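Long-range contacts in coenzyme PQQ synthesis protein B (Methylobacterium extorquens, PDB 4Z7R), which has a metallo-beta-lactamase fold, binds zinc and takes part in pyrroloquinoline quinone biosynthesis, where it may help move PQQ or its precursor to the periplasm: residues 96-101 / 124-129; 81-86 / 107-112. One frame throughout, in Å; residues are numbered along the deposited sequence.

Interaction 1: 96-101 / 124-129; sequences GLLTLR and FDVMAA
The phenyl ring of Phe124 meets two neighbouring leucines in different ways: CB of Leu97 lies at its edge, near the ring plane, 3.9 Å from CE1, while CD2 of Leu98 approaches obliquely to 3.6 Å from CD1. The Leu98 side chain runs at about a right angle to that of Phe124, and its CD2 also touches CG2 of Val126 at 4.0 Å. The guanidinium of Arg101, the other flat group, has the Leu98 carbonyl at its edge: NH2 donates to Leu98 O over 2.8 Å with an N-H...O angle of 160°, turning the charged end back onto its own loop, and NH1 reaches Gln39 OE1 of the second subunit. Both segments belong to loops of the metallo-beta-lactamase fold, one following helix 91-94 and the other helix 112-119, and Val91 of the second subunit packs on Leu98 and Val126. Met127 suits its place because its unbranched chain can bend: the turn at chi3 (-60°) brings Met127 CE to 4.0 Å from CD1 of Leu97, while Met127 SD rests against Leu97 CB. On the more exposed flank, the aliphatic base of Arg101 serves as an apolar surface, its CB 3.8 Å from CB of Val126. No direct hydrogen bond joins the segments; a water accepts from Ala128 N and lies within hydrogen-bonding distance of Arg101 O, each at 2.9 Å.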
ATOM      1  N   GLY A  96       5.911  -1.356   1.392  0.99 11.19           N
ATOM      2  CA  GLY A  96       5.972   0.073   1.135  1.00 10.65           C
ATOM      3  C   GLY A  96       7.180   0.538   0.343  0.89 10.88           C
ATOM      4  O   GLY A  96       7.167   1.624  -0.242  0.94 11.12           O
ATOM      5  N   LEU A  97       8.226  -0.279   0.324  1.00 11.29           N
ATOM      6  CA  LEU A  97       9.447   0.068  -0.395  0.84 12.31           C
ATOM      7  C   LEU A  97       9.170   0.236  -1.886  0.94 11.64           C
ATOM      8  O   LEU A  97       9.829   1.023  -2.562  0.99 11.73           O
ATOM      9  CB  LEU A  97      10.523  -0.995  -0.172  0.95 12.96           C
ATOM     10  CG  LEU A  97      11.040  -1.146   1.261  0.88 12.73           C
ATOM     11  CD1 LEU A  97      12.007  -2.317   1.361  0.89 13.12           C
ATOM     12  CD2 LEU A  97      11.701   0.136   1.733  1.00 11.07           C
ATOM     13  N   LEU A  98       8.183  -0.499  -2.392  1.00 10.63           N
ATOM     14  CA  LEU A  98       7.817  -0.427  -3.804  0.94 10.83           C
ATOM     15  C   LEU A  98       7.260   0.944  -4.186  0.84 10.61           C
ATOM     16  O   LEU A  98       7.247   1.312  -5.361  0.91 10.86           O
ATOM     17  CB  LEU A  98       6.792  -1.513  -4.143  1.00 11.40           C
ATOM     18  CG  LEU A  98       7.257  -2.959  -3.962  0.96 11.63           C
ATOM     19  CD1 LEU A  98       6.149  -3.936  -4.343  0.99 11.68           C
ATOM     20  CD2 LEU A  98       8.509  -3.220  -4.782  0.86 12.23           C
ATOM     21  N   THR A  99       6.796   1.689  -3.188  0.93 10.19           N
ATOM     22  CA  THR A  99       6.266   3.032  -3.395  1.00  9.78           C
ATOM     23  C   THR A  99       7.394   4.068  -3.445  0.49  9.96           C
ATOM     24  O   THR A  99       7.290   5.090  -4.126  0.92 10.16           O
ATOM     25  CB  THR A  99       5.249   3.389  -2.280  1.00 11.26           C
ATOM     26  OG1 THR A  99       3.994   2.763  -2.564  0.90 11.72           O
ATOM     27  CG2 THR A  99       5.037   4.893  -2.157  1.00 11.16           C
ATOM     28  N   LEU A 100       8.491   3.780  -2.753  1.00 10.02           N
ATOM     29  CA  LEU A 100       9.593   4.733  -2.632  0.72 11.47           C
ATOM     30  C   LEU A 100      10.571   4.634  -3.804  0.88 12.31           C
ATOM     31  O   LEU A 100      11.776   4.472  -3.606  0.79 12.81           O
ATOM     32  CB  LEU A 100      10.331   4.512  -1.311  1.00 11.86           C
ATOM     33  CG  LEU A 100       9.438   4.510  -0.069  0.62 11.70           C
ATOM     34  CD1 LEU A 100      10.236   4.184   1.181  0.84 11.98           C
ATOM     35  CD2 LEU A 100       8.718   5.845   0.078  1.00 11.22           C
ATOM     36  N   ARG A 101      10.049   4.743  -5.024  0.67 12.42           N
ATOM     37  CA  ARG A 101      10.802   4.333  -6.208  0.68 12.69           C
ATOM     38  C   ARG A 101      11.197   5.445  -7.187  0.85 12.62           C
ATOM     39  O   ARG A 101      12.098   5.254  -8.003  0.84 12.95           O
ATOM     40  CB  ARG A 101      10.001   3.278  -6.971  1.00 13.31           C
ATOM     41  CG  ARG A 101       8.662   3.773  -7.488  1.00 12.94           C
ATOM     42  CD  ARG A 101       7.919   2.682  -8.248  1.00 12.14           C
ATOM     43  NE  ARG A 101       6.669   3.173  -8.823  0.82 11.75           N
ATOM     44  CZ  ARG A 101       5.498   3.164  -8.193  0.92 11.30           C
ATOM     45  NH1 ARG A 101       4.418   3.640  -8.795  0.85 11.19           N
ATOM     46  NH2 ARG A 101       5.405   2.675  -6.963  0.81 10.99           N
ATOM     47  N   PHE A 124      11.851  -5.374  -6.061  1.00 15.64           N
ATOM     48  CA  PHE A 124      12.372  -4.276  -5.248  1.00 15.21           C
ATOM     49  C   PHE A 124      13.521  -3.518  -5.918  0.80 15.48           C
ATOM     50  O   PHE A 124      14.077  -2.587  -5.332  1.00 16.19           O
ATOM     51  CB  PHE A 124      12.826  -4.797  -3.878  1.00 15.05           C
ATOM     52  CG  PHE A 124      11.691  -5.198  -2.979  1.00 15.23           C
ATOM     53  CD1 PHE A 124      10.952  -4.238  -2.305  0.91 15.55           C
ATOM     54  CD2 PHE A 124      11.361  -6.532  -2.809  0.78 15.96           C
ATOM     55  CE1 PHE A 124       9.900  -4.602  -1.481  1.00 15.46           C
ATOM     56  CE2 PHE A 124      10.313  -6.904  -1.985  0.95 15.90           C
ATOM     57  CZ  PHE A 124       9.581  -5.936  -1.321  0.71 15.60           C
ATOM     58  N   ASP A 125      13.882  -3.907  -7.140  1.00 15.13           N
ATOM     59  CA  ASP A 125      14.890  -3.162  -7.895  0.77 15.49           C
ATOM     60  C   ASP A 125      14.380  -1.785  -8.330  0.83 15.22           C
ATOM     61  O   ASP A 125      15.147  -0.975  -8.852  0.94 15.25           O
ATOM     62  CB  ASP A 125      15.346  -3.950  -9.129  0.84 15.80           C
ATOM     63  CG  ASP A 125      16.166  -5.182  -8.773  0.72 15.76           C
ATOM     64  OD1 ASP A 125      16.479  -5.377  -7.582  0.70 16.01           O
ATOM     65  OD2 ASP A 125      16.507  -5.953  -9.694  0.65 15.58           O
ATOM     66  N   VAL A 126      13.098  -1.515  -8.100  0.97 14.97           N
ATOM     67  CA  VAL A 126      12.549  -0.186  -8.348  0.79 15.39           C
ATOM     68  C   VAL A 126      13.210   0.856  -7.445  0.95 15.76           C
ATOM     69  O   VAL A 126      13.180   2.049  -7.742  0.85 16.03           O
ATOM     70  CB  VAL A 126      11.021  -0.147  -8.148  1.00 14.96           C
ATOM     71  CG1 VAL A 126      10.328  -1.060  -9.153  0.96 15.32           C
ATOM     72  CG2 VAL A 126      10.656  -0.523  -6.714  0.91 14.79           C
ATOM     73  N   MET A 127      13.801   0.402  -6.341  0.92 15.86           N
ATOM     74  CA  MET A 127      14.744   1.227  -5.592  0.99 16.50           C
ATOM     75  C   MET A 127      16.085   1.150  -6.306  0.96 16.71           C
ATOM     76  O   MET A 127      16.881   0.249  -6.045  1.00 16.24           O
ATOM     77  CB  MET A 127      14.876   0.759  -4.139  1.00 16.88           C
ATOM     78  CG  MET A 127      13.631   0.970  -3.291  0.93 17.16           C
ATOM     79  SD  MET A 127      13.850   0.371  -1.603  0.79 14.05           S
ATOM     80  CE  MET A 127      14.180  -1.365  -1.900  1.00 17.93           C
ATOM     81  N   ALA A 128      16.318   2.089  -7.220  0.96 17.79           N
ATOM     82  CA  ALA A 128      17.461   2.029  -8.126  1.00 18.46           C
ATOM     83  C   ALA A 128      18.794   2.041  -7.381  0.95 18.88           C
ATOM     84  O   ALA A 128      18.962   2.758  -6.395  1.00 18.18           O
ATOM     85  CB  ALA A 128      17.397   3.183  -9.124  0.92 18.69           C
ATOM     86  N   ALA A 129      19.730   1.226  -7.862  1.00 19.61           N
ATOM     87  CA  ALA A 129      21.035   1.055  -7.225  1.00 19.40           C
ATOM     88  C   ALA A 129      21.877   2.331  -7.213  0.77 19.37           C
ATOM     89  O   ALA A 129      22.733   2.504  -6.347  0.49 19.11           O
ATOM     90  CB  ALA A 129      21.803  -0.069  -7.915  0.86 19.87           C
TER
HETATM   91  O   HOH W   1      14.784   4.540  -7.080  1.00 12.44           O

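Interaction 2: 81-86 / 107-112; sequences IHAVLL and TLYATP
Val84 and Leu108 face each other as a bridge pair between two parallel strands, 81-85 and 106-110, the outer members of a beta-alpha-beta unit with helix 91-94 between them. The tight part lies around Val84, whose N donates to Thr107 O and whose O receives Tyr109 N at 2.7 Å in a nearly straight bond of 177°. Leu86 N continues the ladder to Tyr109 O. On the face bearing Val84 and Leu108 the branched aliphatic side chains fill a buried layer: Leu108, its CG anti to the backbone N (chi1 177°), touches CB of Val84 with CD1 at 3.9 Å and CG of Leu86 at 4.0 Å, and helix 112-119 packs against both leucines. The ladder starts more loosely, since Thr107 N reaches His82 O only by a weak bond of 3.4 Å, beside the partly exposed His82 and Thr107. On the other face, the short side chain of Ala83 lets the ring of Tyr109 come close: Ala83 CB lies at the ring edge, in its plane, 3.7 Å from Tyr109 CE2, while Thr107 CG2 sits over one face, offset toward the rim. Beyond the last bridge the backbones draw slightly apart, and a water joins them, donating to Leu86 O at 2.7 Å and accepting from Thr111 N at 2.8 Å.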
ATOM      1  N   ILE A  81      12.044  12.247   4.314  1.00 11.10           N
ATOM      2  CA  ILE A  81      12.500  10.896   4.618  0.90 12.23           C
ATOM      3  C   ILE A  81      13.925  10.712   4.115  0.83 13.15           C
ATOM      4  O   ILE A  81      14.172  10.685   2.908  1.00 13.42           O
ATOM      5  CB  ILE A  81      11.577   9.830   3.995  1.00 12.05           C
ATOM      6  CG1 ILE A  81      10.152   9.993   4.524  1.00 11.41           C
ATOM      7  CG2 ILE A  81      12.098   8.432   4.299  0.73 11.90           C
ATOM      8  CD1 ILE A  81       9.135   9.090   3.859  0.87 11.75           C
ATOM      9  N   HIS A  82      14.863  10.590   5.050  1.00 12.98           N
ATOM     10  CA  HIS A  82      16.276  10.454   4.712  0.94 13.09           C
ATOM     11  C   HIS A  82      16.724   9.002   4.693  0.73 11.93           C
ATOM     12  O   HIS A  82      17.660   8.646   3.980  0.75 11.01           O
ATOM     13  CB  HIS A  82      17.141  11.232   5.708  0.89 14.40           C
ATOM     14  CG  HIS A  82      17.289  12.685   5.381  0.74 15.38           C
ATOM     15  ND1 HIS A  82      16.249  13.449   4.898  0.48 15.74           N
ATOM     16  CD2 HIS A  82      18.354  13.514   5.472  0.77 15.78           C
ATOM     17  CE1 HIS A  82      16.668  14.687   4.704  0.91 15.98           C
ATOM     18  NE2 HIS A  82      17.942  14.753   5.046  0.71 15.97           N
ATOM     19  N   ALA A  83      16.059   8.163   5.479  0.85 11.87           N
ATOM     20  CA  ALA A  83      16.462   6.768   5.583  1.00 10.90           C
ATOM     21  C   ALA A  83      15.302   5.866   5.977  0.94  9.63           C
ATOM     22  O   ALA A  83      14.322   6.314   6.570  0.98  9.98           O
ATOM     23  CB  ALA A  83      17.605   6.625   6.583  0.89 11.47           C
ATOM     24  N   VAL A  84      15.419   4.588   5.633  1.00  8.79           N
ATOM     25  CA  VAL A  84      14.425   3.601   6.028  1.00  9.61           C
ATOM     26  C   VAL A  84      15.124   2.434   6.708  0.78 10.46           C
ATOM     27  O   VAL A  84      16.152   1.948   6.231  0.86 10.89           O
ATOM     28  CB  VAL A  84      13.606   3.090   4.822  0.81 10.04           C
ATOM     29  CG1 VAL A  84      12.578   2.051   5.270  0.87 10.17           C
ATOM     30  CG2 VAL A  84      12.922   4.249   4.122  1.00 10.68           C
ATOM     31  N   LEU A  85      14.584   2.018   7.847  0.95 10.57           N
ATOM     32  CA  LEU A  85      15.095   0.862   8.570  0.92 10.88           C
ATOM     33  C   LEU A  85      14.011  -0.211   8.673  0.95 10.92           C
ATOM     34  O   LEU A  85      12.873   0.082   9.033  0.92 11.61           O
ATOM     35  CB  LEU A  85      15.589   1.270   9.961  1.00 11.26           C
ATOM     36  CG  LEU A  85      15.809   0.156  10.986  0.71 11.77           C
ATOM     37  CD1 LEU A  85      16.979  -0.728  10.581  0.84 12.07           C
ATOM     38  CD2 LEU A  85      16.033   0.746  12.372  0.68 11.83           C
ATOM     39  N   LEU A  86      14.372  -1.448   8.350  1.00 10.64           N
ATOM     40  CA  LEU A  86      13.458  -2.582   8.488  1.00  9.84           C
ATOM     41  C   LEU A  86      13.752  -3.392   9.745  0.72 10.96           C
ATOM     42  O   LEU A  86      14.903  -3.740  10.005  1.00 11.40           O
ATOM     43  CB  LEU A  86      13.542  -3.493   7.263  0.91  9.58           C
ATOM     44  CG  LEU A  86      13.429  -2.814   5.899  0.78  9.07           C
ATOM     45  CD1 LEU A  86      13.700  -3.814   4.781  1.00  9.05           C
ATOM     46  CD2 LEU A  86      12.062  -2.180   5.742  1.00  7.93           C
ATOM     47  N   THR A 107      18.889   6.025   2.220  1.00 13.31           N
ATOM     48  CA  THR A 107      19.615   4.814   2.579  1.00 13.23           C
ATOM     49  C   THR A 107      18.677   3.815   3.249  0.98 13.03           C
ATOM     50  O   THR A 107      17.979   4.146   4.210  0.95 13.40           O
ATOM     51  CB  THR A 107      20.810   5.102   3.513  0.92 13.64           C
ATOM     52  OG1 THR A 107      21.697   6.040   2.889  0.99 13.71           O
ATOM     53  CG2 THR A 107      21.576   3.819   3.798  0.89 14.20           C
ATOM     54  N   LEU A 108      18.655   2.598   2.720  1.00 12.40           N
ATOM     55  CA  LEU A 108      17.866   1.519   3.295  0.96 12.56           C
ATOM     56  C   LEU A 108      18.730   0.656   4.211  0.84 11.50           C
ATOM     57  O   LEU A 108      19.728   0.079   3.775  1.00 10.60           O
ATOM     58  CB  LEU A 108      17.239   0.670   2.186  1.00 12.67           C
ATOM     59  CG  LEU A 108      16.434  -0.559   2.603  0.67 13.43           C
ATOM     60  CD1 LEU A 108      15.255  -0.153   3.476  1.00 13.79           C
ATOM     61  CD2 LEU A 108      15.958  -1.306   1.369  1.00 13.61           C
ATOM     62  N   TYR A 109      18.339   0.579   5.481  1.00 11.45           N
ATOM     63  CA  TYR A 109      19.072  -0.185   6.488  0.80 13.12           C
ATOM     64  C   TYR A 109      18.324  -1.439   6.923  0.80 13.44           C
ATOM     65  O   TYR A 109      17.111  -1.407   7.124  1.00 13.48           O
ATOM     66  CB  TYR A 109      19.345   0.664   7.729  1.00 13.81           C
ATOM     67  CG  TYR A 109      20.212   1.882   7.514  0.68 13.35           C
ATOM     68  CD1 TYR A 109      21.595   1.807   7.636  0.89 13.39           C
ATOM     69  CD2 TYR A 109      19.645   3.116   7.227  0.92 12.87           C
ATOM     70  CE1 TYR A 109      22.392   2.931   7.457  1.00 12.85           C
ATOM     71  CE2 TYR A 109      20.430   4.241   7.049  0.89 12.60           C
ATOM     72  CZ  TYR A 109      21.801   4.143   7.165  0.85 12.49           C
ATOM     73  OH  TYR A 109      22.578   5.263   6.981  1.00 12.10           O
ATOM     74  N   ALA A 110      19.061  -2.537   7.070  0.94 13.19           N
ATOM     75  CA  ALA A 110      18.526  -3.767   7.648  0.93 12.88           C
ATOM     76  C   ALA A 110      19.671  -4.703   8.018  0.67 13.20           C
ATOM     77  O   ALA A 110      20.820  -4.458   7.658  0.98 14.20           O
ATOM     78  CB  ALA A 110      17.564  -4.452   6.686  1.00 11.75           C
ATOM     79  N   THR A 111      19.365  -5.759   8.764  1.00 12.09           N
ATOM     80  CA  THR A 111      20.360  -6.788   9.039  0.97 12.21           C
ATOM     81  C   THR A 111      20.728  -7.468   7.720  0.91 11.23           C
ATOM     82  O   THR A 111      19.959  -7.388   6.758  0.86 10.39           O
ATOM     83  CB  THR A 111      19.842  -7.824  10.048  0.87 12.23           C
ATOM     84  OG1 THR A 111      18.706  -8.504   9.498  1.00 12.04           O
ATOM     85  CG2 THR A 111      19.452  -7.143  11.349  1.00 11.72           C
ATOM     86  N   PRO A 112      21.900  -8.127   7.659  0.94 11.92           N
ATOM     87  CA  PRO A 112      22.291  -8.786   6.407  0.89 12.22           C
ATOM     88  C   PRO A 112      21.254  -9.791   5.905  0.79 12.42           C
ATOM     89  O   PRO A 112      20.995  -9.850   4.704  0.99 12.87           O
ATOM     90  CB  PRO A 112      23.597  -9.492   6.781  0.93 12.31           C
ATOM     91  CG  PRO A 112      24.169  -8.644   7.866  1.00 12.83           C
ATOM     92  CD  PRO A 112      22.976  -8.190   8.666  0.99 12.46           C
TER
HETATM   93  O   HOH W   2      16.694  -5.753   9.674  1.00 28.54           O

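Along the chain the four segments alternate, 81-86, 96-101, 107-112 and 124-129, so that each contact joins one segment to the next but one. Interaction 2 pairs neighbouring strands of a seven-stranded mixed sheet; interaction 1 joins the loops that lead into strands 106-110 and 132-136, and the centres of the two contacts lie about 12 Å apart. Apolar side chains make the two contacts continuous: CE of Met127 comes within 3.7 Å of CD2 of Leu108, and Leu97 touches both Leu108 and Leu86, while Leu100 meets Val84. The loop pair thus packs on the sheet face carrying Val84 and Leu108, linking this sheet to the surface where the second subunit docks.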